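Local structure of beta-lactamase (Chitinophaga pinensis, 6N36) at residues Leu6-Leu10 with Lys126-Leu131; Leu10-Trp16 with His85-Val89; Gly27-Tyr31 with Phe40-Thr44; Thr44-Ile49 with Leu147-Ile152. The protein probably hydrolyses the amide bond of the beta-lactam ring as a metallo-beta-lactamase, using a pair of zinc ions. All coordinates share one frame. Residue numbers count along the deposited sequence, not the author numbering.

Contact 1: residues Leu6-Leu10 with Lys126-Leu131; sequences LIKDL and KGSMFL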
loop_
_atom_site.group_PDB
_atom_site.type_symbol
_atom_site.label_atom_id
_atom_site.label_comp_id
_atom_site.label_asym_id
_atom_site.label_seq_id
_atom_site.Cartn_x
_atom_site.Cartn_y
_atom_site.Cartn_z
ATOM N N LEU A 6 0.712 -0.857 -23.205
ATOM C CA LEU A 6 1.073 0.038 -22.047
ATOM C C LEU A 6 1.785 1.292 -22.555
ATOM O O LEU A 6 2.559 1.167 -23.548
ATOM C CB LEU A 6 2.004 -0.698 -21.070
ATOM C CG LEU A 6 1.422 -1.916 -20.355
ATOM C CD1 LEU A 6 2.456 -2.526 -19.419
ATOM C CD2 LEU A 6 0.167 -1.564 -19.574
ATOM N N ILE A 7 1.584 2.424 -21.873
ATOM C CA ILE A 7 2.354 3.680 -22.102
ATOM C C ILE A 7 3.844 3.351 -22.004
ATOM O O ILE A 7 4.273 2.771 -20.992
ATOM C CB ILE A 7 1.959 4.800 -21.121
ATOM C CG1 ILE A 7 0.498 5.218 -21.301
ATOM C CG2 ILE A 7 2.899 5.998 -21.219
ATOM C CD1 ILE A 7 -0.021 6.047 -20.150
ATOM N N LYS A 8 4.595 3.720 -23.036
ATOM C CA LYS A 8 6.072 3.598 -23.087
ATOM C C LYS A 8 6.668 4.651 -22.152
ATOM O O LYS A 8 6.043 5.722 -21.966
ATOM C CB LYS A 8 6.580 3.790 -24.523
ATOM C CG LYS A 8 5.930 2.893 -25.572
ATOM C CD LYS A 8 5.923 1.415 -25.187
ATOM C CE LYS A 8 4.821 0.610 -25.852
ATOM N NZ LYS A 8 4.403 -0.526 -24.992
ATOM N N ASP A 9 7.845 4.368 -21.599
ATOM C CA ASP A 9 8.701 5.429 -21.020
ATOM C C ASP A 9 8.028 5.976 -19.761
ATOM O O ASP A 9 8.160 7.198 -19.502
ATOM C CB ASP A 9 8.888 6.542 -22.054
ATOM C CG ASP A 9 10.309 7.055 -22.143
ATOM O OD1 ASP A 9 10.788 7.593 -21.124
ATOM O OD2 ASP A 9 10.923 6.882 -23.221
ATOM N N LEU A 10 7.290 5.136 -19.029
ATOM C CA LEU A 10 6.736 5.547 -17.715
ATOM C C LEU A 10 7.884 5.970 -16.803
ATOM O O LEU A 10 8.918 5.268 -16.759
ATOM C CB LEU A 10 5.967 4.390 -17.076
ATOM C CG LEU A 10 4.548 4.180 -17.595
ATOM C CD1 LEU A 10 3.957 2.903 -17.000
ATOM C CD2 LEU A 10 3.689 5.390 -17.274
ATOM N N LYS A 126 -4.758 8.381 -21.540
ATOM C CA LYS A 126 -3.556 8.241 -22.410
ATOM C C LYS A 126 -3.150 6.768 -22.473
ATOM O O LYS A 126 -2.025 6.481 -22.947
ATOM C CB LYS A 126 -2.449 9.169 -21.909
ATOM C CG LYS A 126 -2.840 10.641 -21.926
ATOM C CD LYS A 126 -1.666 11.579 -21.963
ATOM C CE LYS A 126 -0.766 11.415 -20.753
ATOM N NZ LYS A 126 0.659 11.624 -21.120
ATOM N N GLY A 127 -4.091 5.876 -22.134
ATOM C CA GLY A 127 -3.936 4.415 -22.131
ATOM C C GLY A 127 -3.343 3.909 -20.820
ATOM O O GLY A 127 -3.215 4.708 -19.855
ATOM N N SER A 128 -2.963 2.641 -20.823
ATOM C CA SER A 128 -2.702 1.847 -19.599
ATOM C C SER A 128 -1.341 2.232 -19.034
ATOM O O SER A 128 -0.341 2.350 -19.769
ATOM C CB SER A 128 -2.811 0.378 -19.849
ATOM O OG SER A 128 -4.171 -0.018 -19.962
ATOM N N MET A 129 -1.287 2.425 -17.737
ATOM C CA MET A 129 0.014 2.595 -17.055
ATOM C C MET A 129 0.452 1.240 -16.478
ATOM O O MET A 129 1.611 1.149 -16.130
ATOM C CB MET A 129 -0.095 3.648 -15.964
ATOM C CG MET A 129 -0.331 5.043 -16.538
ATOM S SD MET A 129 -0.602 6.238 -15.254
ATOM C CE MET A 129 -2.352 5.943 -15.052
ATOM N N PHE A 130 -0.459 0.278 -16.319
ATOM C CA PHE A 130 -0.082 -1.059 -15.785
ATOM C C PHE A 130 -1.011 -2.113 -16.374
ATOM O O PHE A 130 -2.116 -1.758 -16.845
ATOM C CB PHE A 130 -0.127 -1.067 -14.254
ATOM C CG PHE A 130 -1.442 -0.622 -13.666
ATOM C CD1 PHE A 130 -2.494 -1.501 -13.488
ATOM C CD2 PHE A 130 -1.645 0.695 -13.314
ATOM C CE1 PHE A 130 -3.721 -1.072 -13.007
ATOM C CE2 PHE A 130 -2.841 1.102 -12.715
ATOM C CZ PHE A 130 -3.903 0.224 -12.618
ATOM N N LEU A 131 -0.583 -3.375 -16.363
ATOM C CA LEU A 131 -1.404 -4.487 -16.866
ATOM C C LEU A 131 -2.606 -4.614 -15.957
ATOM O O LEU A 131 -2.487 -4.686 -14.735
ATOM C CB LEU A 131 -0.619 -5.798 -16.926
ATOM C CG LEU A 131 0.462 -5.887 -17.990
ATOM C CD1 LEU A 131 1.114 -7.240 -17.946
ATOM C CD2 LEU A 131 -0.093 -5.622 -19.384
#
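L6 lays its CD2 methyl over the backbone of the other segment, 3.5 Å from F130 C and 3.6 Å from S128 CB, while L6 CD1 meets L131 CD2 at 4.0 Å. The CA-to-CB bond of L6 leaves sideways, so it is the extended far end of the chain that makes these contacts. Next along, the CA-to-CB bond of I7 points toward residues 126-131: I7 CG1 sits 3.3 Å from the carbonyl oxygen K126 O, and I7 CD1 reaches M129 CG at 3.8 Å. One backbone hydrogen bond fixes the register, I7 N to S128 O at 2.9 Å and almost linear, backed by a CA-H...O contact from L6 CA to the same S128 O at 3.5 Å. Neither segment is regular helix or strand. In this metallo-beta-lactamase fold the pairing ties the first modelled residues to the long loop between helix 110-114 and strand 137-139. L10 closes the far end, with CD1 3.1 Å from M129 O and CD2 4.1 Å from M129 CG. M129 and F130 turn their CB atoms away from residues 6-10, and both side chains pack on Y86 of helix 86-89. The side chain of M129 lies about 9 Å from a bound zinc.

Contact 2: residues Leu10-Trp16 with His85-Val89; sequences LYVDKEW and HYDHV. With ZN (zinc ion), chain B; ZN (zinc ion), chain C.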
loop_
_atom_site.group_PDB
_atom_site.type_symbol
_atom_site.label_atom_id
_atom_site.label_comp_id
_atom_site.label_asym_id
_atom_site.label_seq_id
_atom_site.Cartn_x
_atom_site.Cartn_y
_atom_site.Cartn_z
ATOM N N LEU A 10 7.290 5.136 -19.029
ATOM C CA LEU A 10 6.736 5.547 -17.715
ATOM C C LEU A 10 7.884 5.970 -16.803
ATOM O O LEU A 10 8.918 5.268 -16.759
ATOM C CB LEU A 10 5.967 4.390 -17.076
ATOM C CG LEU A 10 4.548 4.180 -17.595
ATOM C CD1 LEU A 10 3.957 2.903 -17.000
ATOM C CD2 LEU A 10 3.689 5.390 -17.274
ATOM N N TYR A 11 7.672 7.008 -16.017
ATOM C CA TYR A 11 8.665 7.439 -15.011
ATOM C C TYR A 11 8.856 6.368 -13.931
ATOM O O TYR A 11 7.871 5.922 -13.355
ATOM C CB TYR A 11 8.232 8.730 -14.337
ATOM C CG TYR A 11 9.052 9.095 -13.133
ATOM C CD1 TYR A 11 10.361 9.514 -13.284
ATOM C CD2 TYR A 11 8.535 9.031 -11.854
ATOM C CE1 TYR A 11 11.128 9.869 -12.187
ATOM C CE2 TYR A 11 9.289 9.379 -10.748
ATOM C CZ TYR A 11 10.588 9.812 -10.923
ATOM O OH TYR A 11 11.344 10.178 -9.847
ATOM N N VAL A 12 10.108 6.039 -13.656
ATOM C CA VAL A 12 10.494 5.172 -12.508
ATOM C C VAL A 12 11.608 5.871 -11.736
ATOM O O VAL A 12 12.696 6.056 -12.314
ATOM C CB VAL A 12 10.861 3.746 -12.966
ATOM C CG1 VAL A 12 11.243 2.844 -11.817
ATOM C CG2 VAL A 12 9.741 3.113 -13.769
ATOM N N ASP A 13 11.384 6.237 -10.489
ATOM C CA ASP A 13 12.384 6.822 -9.557
ATOM C C ASP A 13 13.472 5.763 -9.326
ATOM O O ASP A 13 13.105 4.624 -9.031
ATOM C CB ASP A 13 11.691 7.259 -8.275
ATOM C CG ASP A 13 12.523 7.945 -7.188
ATOM O OD1 ASP A 13 13.628 7.542 -6.950
ATOM O OD2 ASP A 13 11.993 8.862 -6.507
ATOM N N LYS A 14 14.741 6.118 -9.339
ATOM C CA LYS A 14 15.789 5.085 -9.124
ATOM C C LYS A 14 15.536 4.353 -7.794
ATOM O O LYS A 14 15.813 3.109 -7.707
ATOM C CB LYS A 14 17.171 5.735 -9.190
ATOM C CG LYS A 14 17.527 6.559 -7.958
ATOM C CD LYS A 14 18.954 7.173 -8.006
ATOM C CE LYS A 14 18.887 8.678 -8.138
ATOM N NZ LYS A 14 18.094 9.319 -7.057
ATOM N N GLU A 15 15.000 5.040 -6.769
ATOM C CA GLU A 15 14.788 4.390 -5.447
ATOM C C GLU A 15 13.609 3.398 -5.510
ATOM O O GLU A 15 13.502 2.482 -4.630
ATOM C CB GLU A 15 14.551 5.458 -4.385
ATOM C CG GLU A 15 15.781 6.320 -4.147
ATOM C CD GLU A 15 15.693 7.237 -2.936
ATOM O OE1 GLU A 15 14.583 7.359 -2.362
ATOM O OE2 GLU A 15 16.745 7.815 -2.548
ATOM N N TRP A 16 12.752 3.514 -6.524
ATOM C CA TRP A 16 11.599 2.571 -6.656
ATOM C C TRP A 16 12.101 1.172 -7.008
ATOM O O TRP A 16 11.453 0.180 -6.645
ATOM C CB TRP A 16 10.616 3.051 -7.726
ATOM C CG TRP A 16 9.807 4.232 -7.320
ATOM C CD1 TRP A 16 9.893 4.948 -6.164
ATOM C CD2 TRP A 16 8.825 4.876 -8.139
ATOM N NE1 TRP A 16 9.023 6.009 -6.214
ATOM C CE2 TRP A 16 8.319 5.955 -7.388
ATOM C CE3 TRP A 16 8.342 4.646 -9.432
ATOM C CZ2 TRP A 16 7.359 6.820 -7.928
ATOM C CZ3 TRP A 16 7.372 5.475 -9.944
ATOM C CH2 TRP A 16 6.914 6.562 -9.200
ATOM N N HIS A 85 -2.215 2.836 -8.245
ATOM C CA HIS A 85 -1.238 3.535 -9.097
ATOM C C HIS A 85 -0.158 2.550 -9.528
ATOM O O HIS A 85 0.148 1.592 -8.790
ATOM C CB HIS A 85 -0.621 4.740 -8.378
ATOM C CG HIS A 85 -1.472 5.970 -8.340
ATOM N ND1 HIS A 85 -1.258 7.023 -7.446
ATOM C CD2 HIS A 85 -2.558 6.308 -9.064
ATOM C CE1 HIS A 85 -2.146 7.966 -7.671
ATOM N NE2 HIS A 85 -2.941 7.561 -8.667
ATOM N N TYR A 86 0.479 2.817 -10.661
ATOM C CA TYR A 86 1.407 1.856 -11.283
ATOM C C TYR A 86 2.629 1.533 -10.405
ATOM O O TYR A 86 3.277 0.499 -10.674
ATOM C CB TYR A 86 1.825 2.354 -12.667
ATOM C CG TYR A 86 2.807 3.489 -12.667
ATOM C CD1 TYR A 86 2.377 4.803 -12.586
ATOM C CD2 TYR A 86 4.167 3.262 -12.838
ATOM C CE1 TYR A 86 3.261 5.870 -12.661
ATOM C CE2 TYR A 86 5.064 4.313 -12.953
ATOM C CZ TYR A 86 4.604 5.621 -12.867
ATOM O OH TYR A 86 5.463 6.669 -12.937
ATOM N N ASP A 87 3.022 2.387 -9.480
ATOM C CA ASP A 87 4.168 2.107 -8.566
ATOM C C ASP A 87 3.781 1.127 -7.448
ATOM O O ASP A 87 4.682 0.646 -6.738
ATOM C CB ASP A 87 4.789 3.399 -8.026
ATOM C CG ASP A 87 3.844 4.317 -7.285
ATOM O OD1 ASP A 87 2.604 4.302 -7.632
ATOM O OD2 ASP A 87 4.343 5.091 -6.393
ATOM N N HIS A 88 2.495 0.796 -7.259
ATOM C CA HIS A 88 2.024 -0.148 -6.232
ATOM C C HIS A 88 1.320 -1.366 -6.823
ATOM O O HIS A 88 1.121 -2.346 -6.062
ATOM C CB HIS A 88 1.128 0.539 -5.195
ATOM C CG HIS A 88 1.810 1.762 -4.667
ATOM N ND1 HIS A 88 2.958 1.698 -3.882
ATOM C CD2 HIS A 88 1.574 3.068 -4.922
ATOM C CE1 HIS A 88 3.375 2.962 -3.682
ATOM N NE2 HIS A 88 2.497 3.806 -4.290
ATOM N N VAL A 89 0.916 -1.312 -8.109
ATOM C CA VAL A 89 0.275 -2.479 -8.778
ATOM C C VAL A 89 0.936 -2.804 -10.118
ATOM O O VAL A 89 0.374 -3.608 -10.867
ATOM C CB VAL A 89 -1.238 -2.281 -8.954
ATOM C CG1 VAL A 89 -1.939 -2.188 -7.608
ATOM C CG2 VAL A 89 -1.582 -1.122 -9.880
HETATM ZN ZN ZN B . 3.122 5.774 -4.813
HETATM ZN ZN ZN C . 0.090 7.150 -5.836
HETATM O O HOH W 1 1.645 6.397 -6.901
HETATM O O HOH W 2 1.749 7.063 -4.086
HETATM O O HOH W 3 1.090 9.008 -6.624
#
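A single hydrogen bond spans the two segments: the hydroxyl Y86 OH donates to the backbone oxygen Y11 O at 2.6 Å, a short bond that holds the tip of the Y86 side chain. Aromatic contacts lie beside it. W16 turns the edge of its six-membered ring toward the face of Y86, an offset edge-to-face pair with centroids 5.9 Å apart and planes at 73°. D87 CB lies over the face of that same W16 ring, 3.9 Å from its centroid, in a CH-pi contact. Apolar packing adds L10 CD1 over a face of the Y86 ring, 4.2 Å from Y86 CD2. The metal bonds belong to residues 85-89, which complete the HxHxDH signature of metallo-beta-lactamases begun by H83. D87 OD2 and H88 NE2 both bind the same zinc, that of chain B, at 2.1 Å, with H226; H85 ND1 binds the zinc of chain C at 2.1 Å, together with H83 and H160. Water 2 bridges them, 2.0 Å from the chain B zinc and 2.4 Å from the chain C zinc. W16, on the short helix 14-17 that D13 N-caps, thus packs beside D87 on helix 86-89, where V89 packs on T81, just beyond strand 76-80.

Contact 3: residues Gly27-Tyr31 with Phe40-Thr44; sequences GNLYY and FLITT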
loop_
_atom_site.group_PDB
_atom_site.type_symbol
_atom_site.label_atom_id
_atom_site.label_comp_id
_atom_site.label_asym_id
_atom_site.label_seq_id
_atom_site.Cartn_x
_atom_site.Cartn_y
_atom_site.Cartn_z
ATOM N N GLY A 27 6.582 -10.002 14.246
ATOM C CA GLY A 27 5.791 -11.229 14.105
ATOM C C GLY A 27 5.984 -11.861 12.725
ATOM O O GLY A 27 7.136 -11.989 12.246
ATOM N N ASN A 28 4.854 -12.164 12.094
ATOM C CA ASN A 28 4.746 -12.786 10.754
ATOM C C ASN A 28 4.622 -11.738 9.642
ATOM O O ASN A 28 4.155 -12.093 8.546
ATOM C CB ASN A 28 3.614 -13.807 10.732
ATOM C CG ASN A 28 2.256 -13.237 11.078
ATOM O OD1 ASN A 28 2.106 -12.392 11.985
ATOM N ND2 ASN A 28 1.243 -13.703 10.389
ATOM N N LEU A 29 4.937 -10.487 9.917
ATOM C CA LEU A 29 4.919 -9.406 8.902
ATOM C C LEU A 29 6.343 -9.066 8.491
ATOM O O LEU A 29 7.205 -8.779 9.363
ATOM C CB LEU A 29 4.246 -8.175 9.498
ATOM C CG LEU A 29 4.366 -6.918 8.654
ATOM C CD1 LEU A 29 3.618 -7.025 7.334
ATOM C CD2 LEU A 29 3.897 -5.694 9.429
ATOM N N TYR A 30 6.599 -9.155 7.214
ATOM C CA TYR A 30 7.933 -8.963 6.618
ATOM C C TYR A 30 7.851 -7.824 5.591
ATOM O O TYR A 30 6.852 -7.663 4.844
ATOM C CB TYR A 30 8.412 -10.227 5.907
ATOM C CG TYR A 30 8.559 -11.406 6.826
ATOM C CD1 TYR A 30 7.452 -12.177 7.167
ATOM C CD2 TYR A 30 9.775 -11.743 7.389
ATOM C CE1 TYR A 30 7.540 -13.230 8.056
ATOM C CE2 TYR A 30 9.882 -12.841 8.245
ATOM C CZ TYR A 30 8.750 -13.562 8.610
ATOM O OH TYR A 30 8.812 -14.667 9.451
ATOM N N TYR A 31 8.972 -7.125 5.486
ATOM C CA TYR A 31 9.238 -6.117 4.445
ATOM C C TYR A 31 9.951 -6.820 3.292
ATOM O O TYR A 31 11.005 -7.418 3.506
ATOM C CB TYR A 31 10.112 -4.974 4.949
ATOM C CG TYR A 31 10.241 -3.841 3.952
ATOM C CD1 TYR A 31 9.305 -2.817 3.916
ATOM C CD2 TYR A 31 11.259 -3.810 2.991
ATOM C CE1 TYR A 31 9.392 -1.800 3.002
ATOM C CE2 TYR A 31 11.351 -2.777 2.075
ATOM C CZ TYR A 31 10.444 -1.740 2.109
ATOM O OH TYR A 31 10.477 -0.718 1.203
ATOM N N PHE A 40 4.618 -5.668 1.463
ATOM C CA PHE A 40 4.516 -6.284 2.786
ATOM C C PHE A 40 3.997 -7.704 2.628
ATOM O O PHE A 40 3.042 -7.944 1.885
ATOM C CB PHE A 40 3.622 -5.437 3.670
ATOM C CG PHE A 40 4.065 -3.992 3.688
ATOM C CD1 PHE A 40 5.109 -3.602 4.499
ATOM C CD2 PHE A 40 3.448 -3.057 2.880
ATOM C CE1 PHE A 40 5.511 -2.274 4.530
ATOM C CE2 PHE A 40 3.859 -1.737 2.916
ATOM C CZ PHE A 40 4.920 -1.377 3.691
ATOM N N LEU A 41 4.635 -8.626 3.329
ATOM C CA LEU A 41 4.288 -10.063 3.269
ATOM C C LEU A 41 3.809 -10.490 4.641
ATOM O O LEU A 41 4.533 -10.274 5.625
ATOM C CB LEU A 41 5.515 -10.886 2.856
ATOM C CG LEU A 41 5.262 -12.384 2.747
ATOM C CD1 LEU A 41 4.430 -12.722 1.540
ATOM C CD2 LEU A 41 6.614 -13.103 2.774
ATOM N N ILE A 42 2.600 -11.043 4.731
ATOM C CA ILE A 42 2.062 -11.611 5.987
ATOM C C ILE A 42 1.983 -13.116 5.768
ATOM O O ILE A 42 1.303 -13.566 4.854
ATOM C CB ILE A 42 0.695 -11.025 6.277
ATOM C CG1 ILE A 42 0.767 -9.518 6.464
ATOM C CG2 ILE A 42 0.069 -11.738 7.483
ATOM C CD1 ILE A 42 -0.553 -8.895 6.440
ATOM N N THR A 43 2.695 -13.869 6.579
ATOM C CA THR A 43 2.839 -15.328 6.390
ATOM C C THR A 43 1.860 -16.042 7.306
ATOM O O THR A 43 1.704 -15.619 8.454
ATOM C CB THR A 43 4.255 -15.789 6.625
ATOM O OG1 THR A 43 4.695 -15.474 7.967
ATOM C CG2 THR A 43 5.193 -15.173 5.609
ATOM N N THR A 44 1.285 -17.116 6.823
ATOM C CA THR A 44 0.371 -17.930 7.665
ATOM C C THR A 44 0.540 -19.388 7.286
ATOM O O THR A 44 1.065 -19.748 6.210
ATOM C CB THR A 44 -1.107 -17.557 7.521
ATOM O OG1 THR A 44 -1.729 -18.350 6.509
ATOM C CG2 THR A 44 -1.333 -16.088 7.225
HETATM O O HOH W 4 6.752 -16.484 9.544
#
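Two short antiparallel strands, 29-31 and 40-42, lie with axes 4.7 Å apart in a beta hairpin. On the face carrying L29, Y31, F40 and I42 the side chains interlock: the end of L29 drops between its cross-strand neighbours, L29 CD1 touching F40 CB at 4.0 Å and I42 CG1 at 3.9 Å. Y31 CD1 meets F40 CE1 at 3.9 Å, the rings set obliquely. On the other face, Y30 CB lies 4.3 Å from L41 CB, and the Y30 ring reaches on until CE1 comes 3.6 Å from T43 OG1. A water joins Y30 OH and T43 OG1. Y30 N to L41 O (2.8 Å) and L41 N to Y30 O (2.9 Å) set the register; T43 N to N28 O (3.0 Å) continues the ladder, with N28 ND2 to T43 O (2.8 Å) beside it. Strands 23-26 and 48-51 flank the hairpin in one mixed sheet, while L29 and I42 pack on F169 of strand 165-172 in the sandwich's opposing sheet.

Contact 4: residues Thr44-Ile49 with Leu147-Ile152; sequences TPKGHI and LGGMKI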
loop_
_atom_site.group_PDB
_atom_site.type_symbol
_atom_site.label_atom_id
_atom_site.label_comp_id
_atom_site.label_asym_id
_atom_site.label_seq_id
_atom_site.Cartn_x
_atom_site.Cartn_y
_atom_site.Cartn_z
ATOM N N THR A 44 1.285 -17.116 6.823
ATOM C CA THR A 44 0.371 -17.930 7.665
ATOM C C THR A 44 0.540 -19.388 7.286
ATOM O O THR A 44 1.065 -19.748 6.210
ATOM C CB THR A 44 -1.107 -17.557 7.521
ATOM O OG1 THR A 44 -1.729 -18.350 6.509
ATOM C CG2 THR A 44 -1.333 -16.088 7.225
ATOM N N PRO A 45 0.095 -20.295 8.171
ATOM C CA PRO A 45 0.180 -21.717 7.840
ATOM C C PRO A 45 -0.589 -22.117 6.589
ATOM O O PRO A 45 -0.243 -23.159 6.055
ATOM C CB PRO A 45 -0.400 -22.402 9.071
ATOM C CG PRO A 45 -0.120 -21.395 10.194
ATOM C CD PRO A 45 -0.348 -20.044 9.554
ATOM N N LYS A 46 -1.581 -21.310 6.176
ATOM C CA LYS A 46 -2.460 -21.600 5.020
ATOM C C LYS A 46 -2.036 -20.805 3.789
ATOM O O LYS A 46 -2.786 -20.852 2.775
ATOM C CB LYS A 46 -3.909 -21.295 5.417
ATOM C CG LYS A 46 -4.528 -22.259 6.427
ATOM C CD LYS A 46 -5.229 -23.460 5.787
ATOM C CE LYS A 46 -5.645 -24.557 6.755
ATOM N NZ LYS A 46 -5.489 -25.917 6.175
ATOM N N GLY A 47 -0.914 -20.114 3.867
ATOM C CA GLY A 47 -0.476 -19.289 2.732
ATOM C C GLY A 47 -0.324 -17.842 3.123
ATOM O O GLY A 47 -0.604 -17.456 4.254
ATOM N N HIS A 48 0.099 -17.011 2.174
ATOM C CA HIS A 48 0.532 -15.653 2.527
ATOM C C HIS A 48 -0.334 -14.597 1.851
ATOM O O HIS A 48 -0.971 -14.861 0.838
ATOM C CB HIS A 48 1.990 -15.454 2.079
ATOM C CG HIS A 48 2.893 -16.598 2.412
ATOM N ND1 HIS A 48 2.857 -17.220 3.664
ATOM C CD2 HIS A 48 3.825 -17.250 1.675
ATOM C CE1 HIS A 48 3.748 -18.183 3.671
ATOM N NE2 HIS A 48 4.386 -18.229 2.463
ATOM N N ILE A 49 -0.286 -13.429 2.449
ATOM C CA ILE A 49 -0.932 -12.197 1.938
ATOM C C ILE A 49 0.220 -11.291 1.491
ATOM O O ILE A 49 1.152 -11.001 2.283
ATOM C CB ILE A 49 -1.838 -11.539 2.970
ATOM C CG1 ILE A 49 -2.857 -12.514 3.591
ATOM C CG2 ILE A 49 -2.499 -10.300 2.366
ATOM C CD1 ILE A 49 -2.454 -13.013 4.951
ATOM N N LEU A 147 -7.161 -15.325 6.775
ATOM C CA LEU A 147 -6.381 -16.469 6.245
ATOM C C LEU A 147 -5.484 -16.998 7.357
ATOM O O LEU A 147 -4.727 -16.204 7.949
ATOM C CB LEU A 147 -5.512 -16.003 5.065
ATOM C CG LEU A 147 -4.725 -17.109 4.384
ATOM C CD1 LEU A 147 -5.606 -18.165 3.771
ATOM C CD2 LEU A 147 -3.741 -16.538 3.359
ATOM N N GLY A 148 -5.543 -18.300 7.638
ATOM C CA GLY A 148 -4.583 -18.960 8.549
ATOM C C GLY A 148 -4.432 -18.262 9.899
ATOM O O GLY A 148 -3.309 -18.238 10.440
ATOM N N GLY A 149 -5.545 -17.779 10.483
ATOM C CA GLY A 149 -5.525 -17.155 11.821
ATOM C C GLY A 149 -5.387 -15.650 11.778
ATOM O O GLY A 149 -5.599 -15.026 12.830
ATOM N N MET A 150 -4.971 -15.073 10.646
ATOM C CA MET A 150 -4.840 -13.606 10.488
ATOM C C MET A 150 -6.187 -13.001 10.135
ATOM O O MET A 150 -6.966 -13.603 9.361
ATOM C CB MET A 150 -3.837 -13.240 9.381
ATOM C CG MET A 150 -2.467 -13.477 9.805
ATOM S SD MET A 150 -1.859 -12.592 11.226
ATOM C CE MET A 150 -2.164 -10.937 10.608
ATOM N N LYS A 151 -6.399 -11.817 10.686
ATOM C CA LYS A 151 -7.567 -10.964 10.374
ATOM C C LYS A 151 -7.059 -9.569 10.012
ATOM O O LYS A 151 -6.487 -8.881 10.852
ATOM C CB LYS A 151 -8.527 -10.896 11.567
ATOM C CG LYS A 151 -9.726 -10.019 11.290
ATOM C CD LYS A 151 -10.855 -10.103 12.309
ATOM C CE LYS A 151 -11.981 -9.153 11.937
ATOM N NZ LYS A 151 -13.274 -9.531 12.567
ATOM N N ILE A 152 -7.238 -9.207 8.760
ATOM C CA ILE A 152 -6.847 -7.882 8.253
ATOM C C ILE A 152 -8.122 -7.081 8.011
ATOM O O ILE A 152 -8.991 -7.556 7.272
ATOM C CB ILE A 152 -6.059 -8.063 6.952
ATOM C CG1 ILE A 152 -4.785 -8.879 7.142
ATOM C CG2 ILE A 152 -5.796 -6.693 6.346
ATOM C CD1 ILE A 152 -4.266 -9.398 5.811
#
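Turn meets turn here, where the two beta sheets of the metallo-beta-lactamase sandwich approach each other at their ends: a type I turn, T44 to G47, faces the type I' turn, L147 to M150, of the hairpin between strands 144-147 and 150-156. L147 gives up the most surface. Its side chain pushes toward residues 44-49, L147 CD2 lying 3.4 Å from G47 O and 4.1 Å from I49 CD1, and L147 CD1 lying 3.9 Å from K46 CB, so that one leucine touches both the turn and the strand that follows it. I49 comes next. Besides the meeting with L147, I49 CG2 lies 4.0 Å from I152 CD1, an apolar contact between the sheets that is shared with I42, on which both I49 and I152 pack. G148 is the third. Its phi is positive, and the bare G148 CA fits against T44 OG1 at 3.6 Å and K46 CG at 3.9 Å; a CB on it would clash with T44 OG1. T44 CG2 also comes within 3.8 Å of M150 CG. The hydroxyl beside G148 is occupied within its own turn: T44 OG1 accepts from K46 N at 3.0 Å, an ST turn, and donates to G47 O at 2.7 Å.

Overall arrangement
The four contacts fall into two pairs near the two ends of the sandwich. Contacts 1 and 2 share L10 and have centres 12 Å apart, with M129 and F130 packing on Y86 and V89; together they hold the N-terminal residues against the zinc-bearing region. Contacts 3 and 4 share T44, have centres 9 Å apart, and meet through neighbouring strands 40-42 and 48-51 of the seven-stranded sheet, contact 4 reaching across to the five-stranded one. Along the chain, contact 2 is nested inside contact 1 and contact 3 inside both; contact 4 follows 3 in series and crosses 1 and 2. Centres of contacts 2 and 4 lie about 28 Å apart, but contact 3 approaches contact 2 to about 7 Å between nearest atoms.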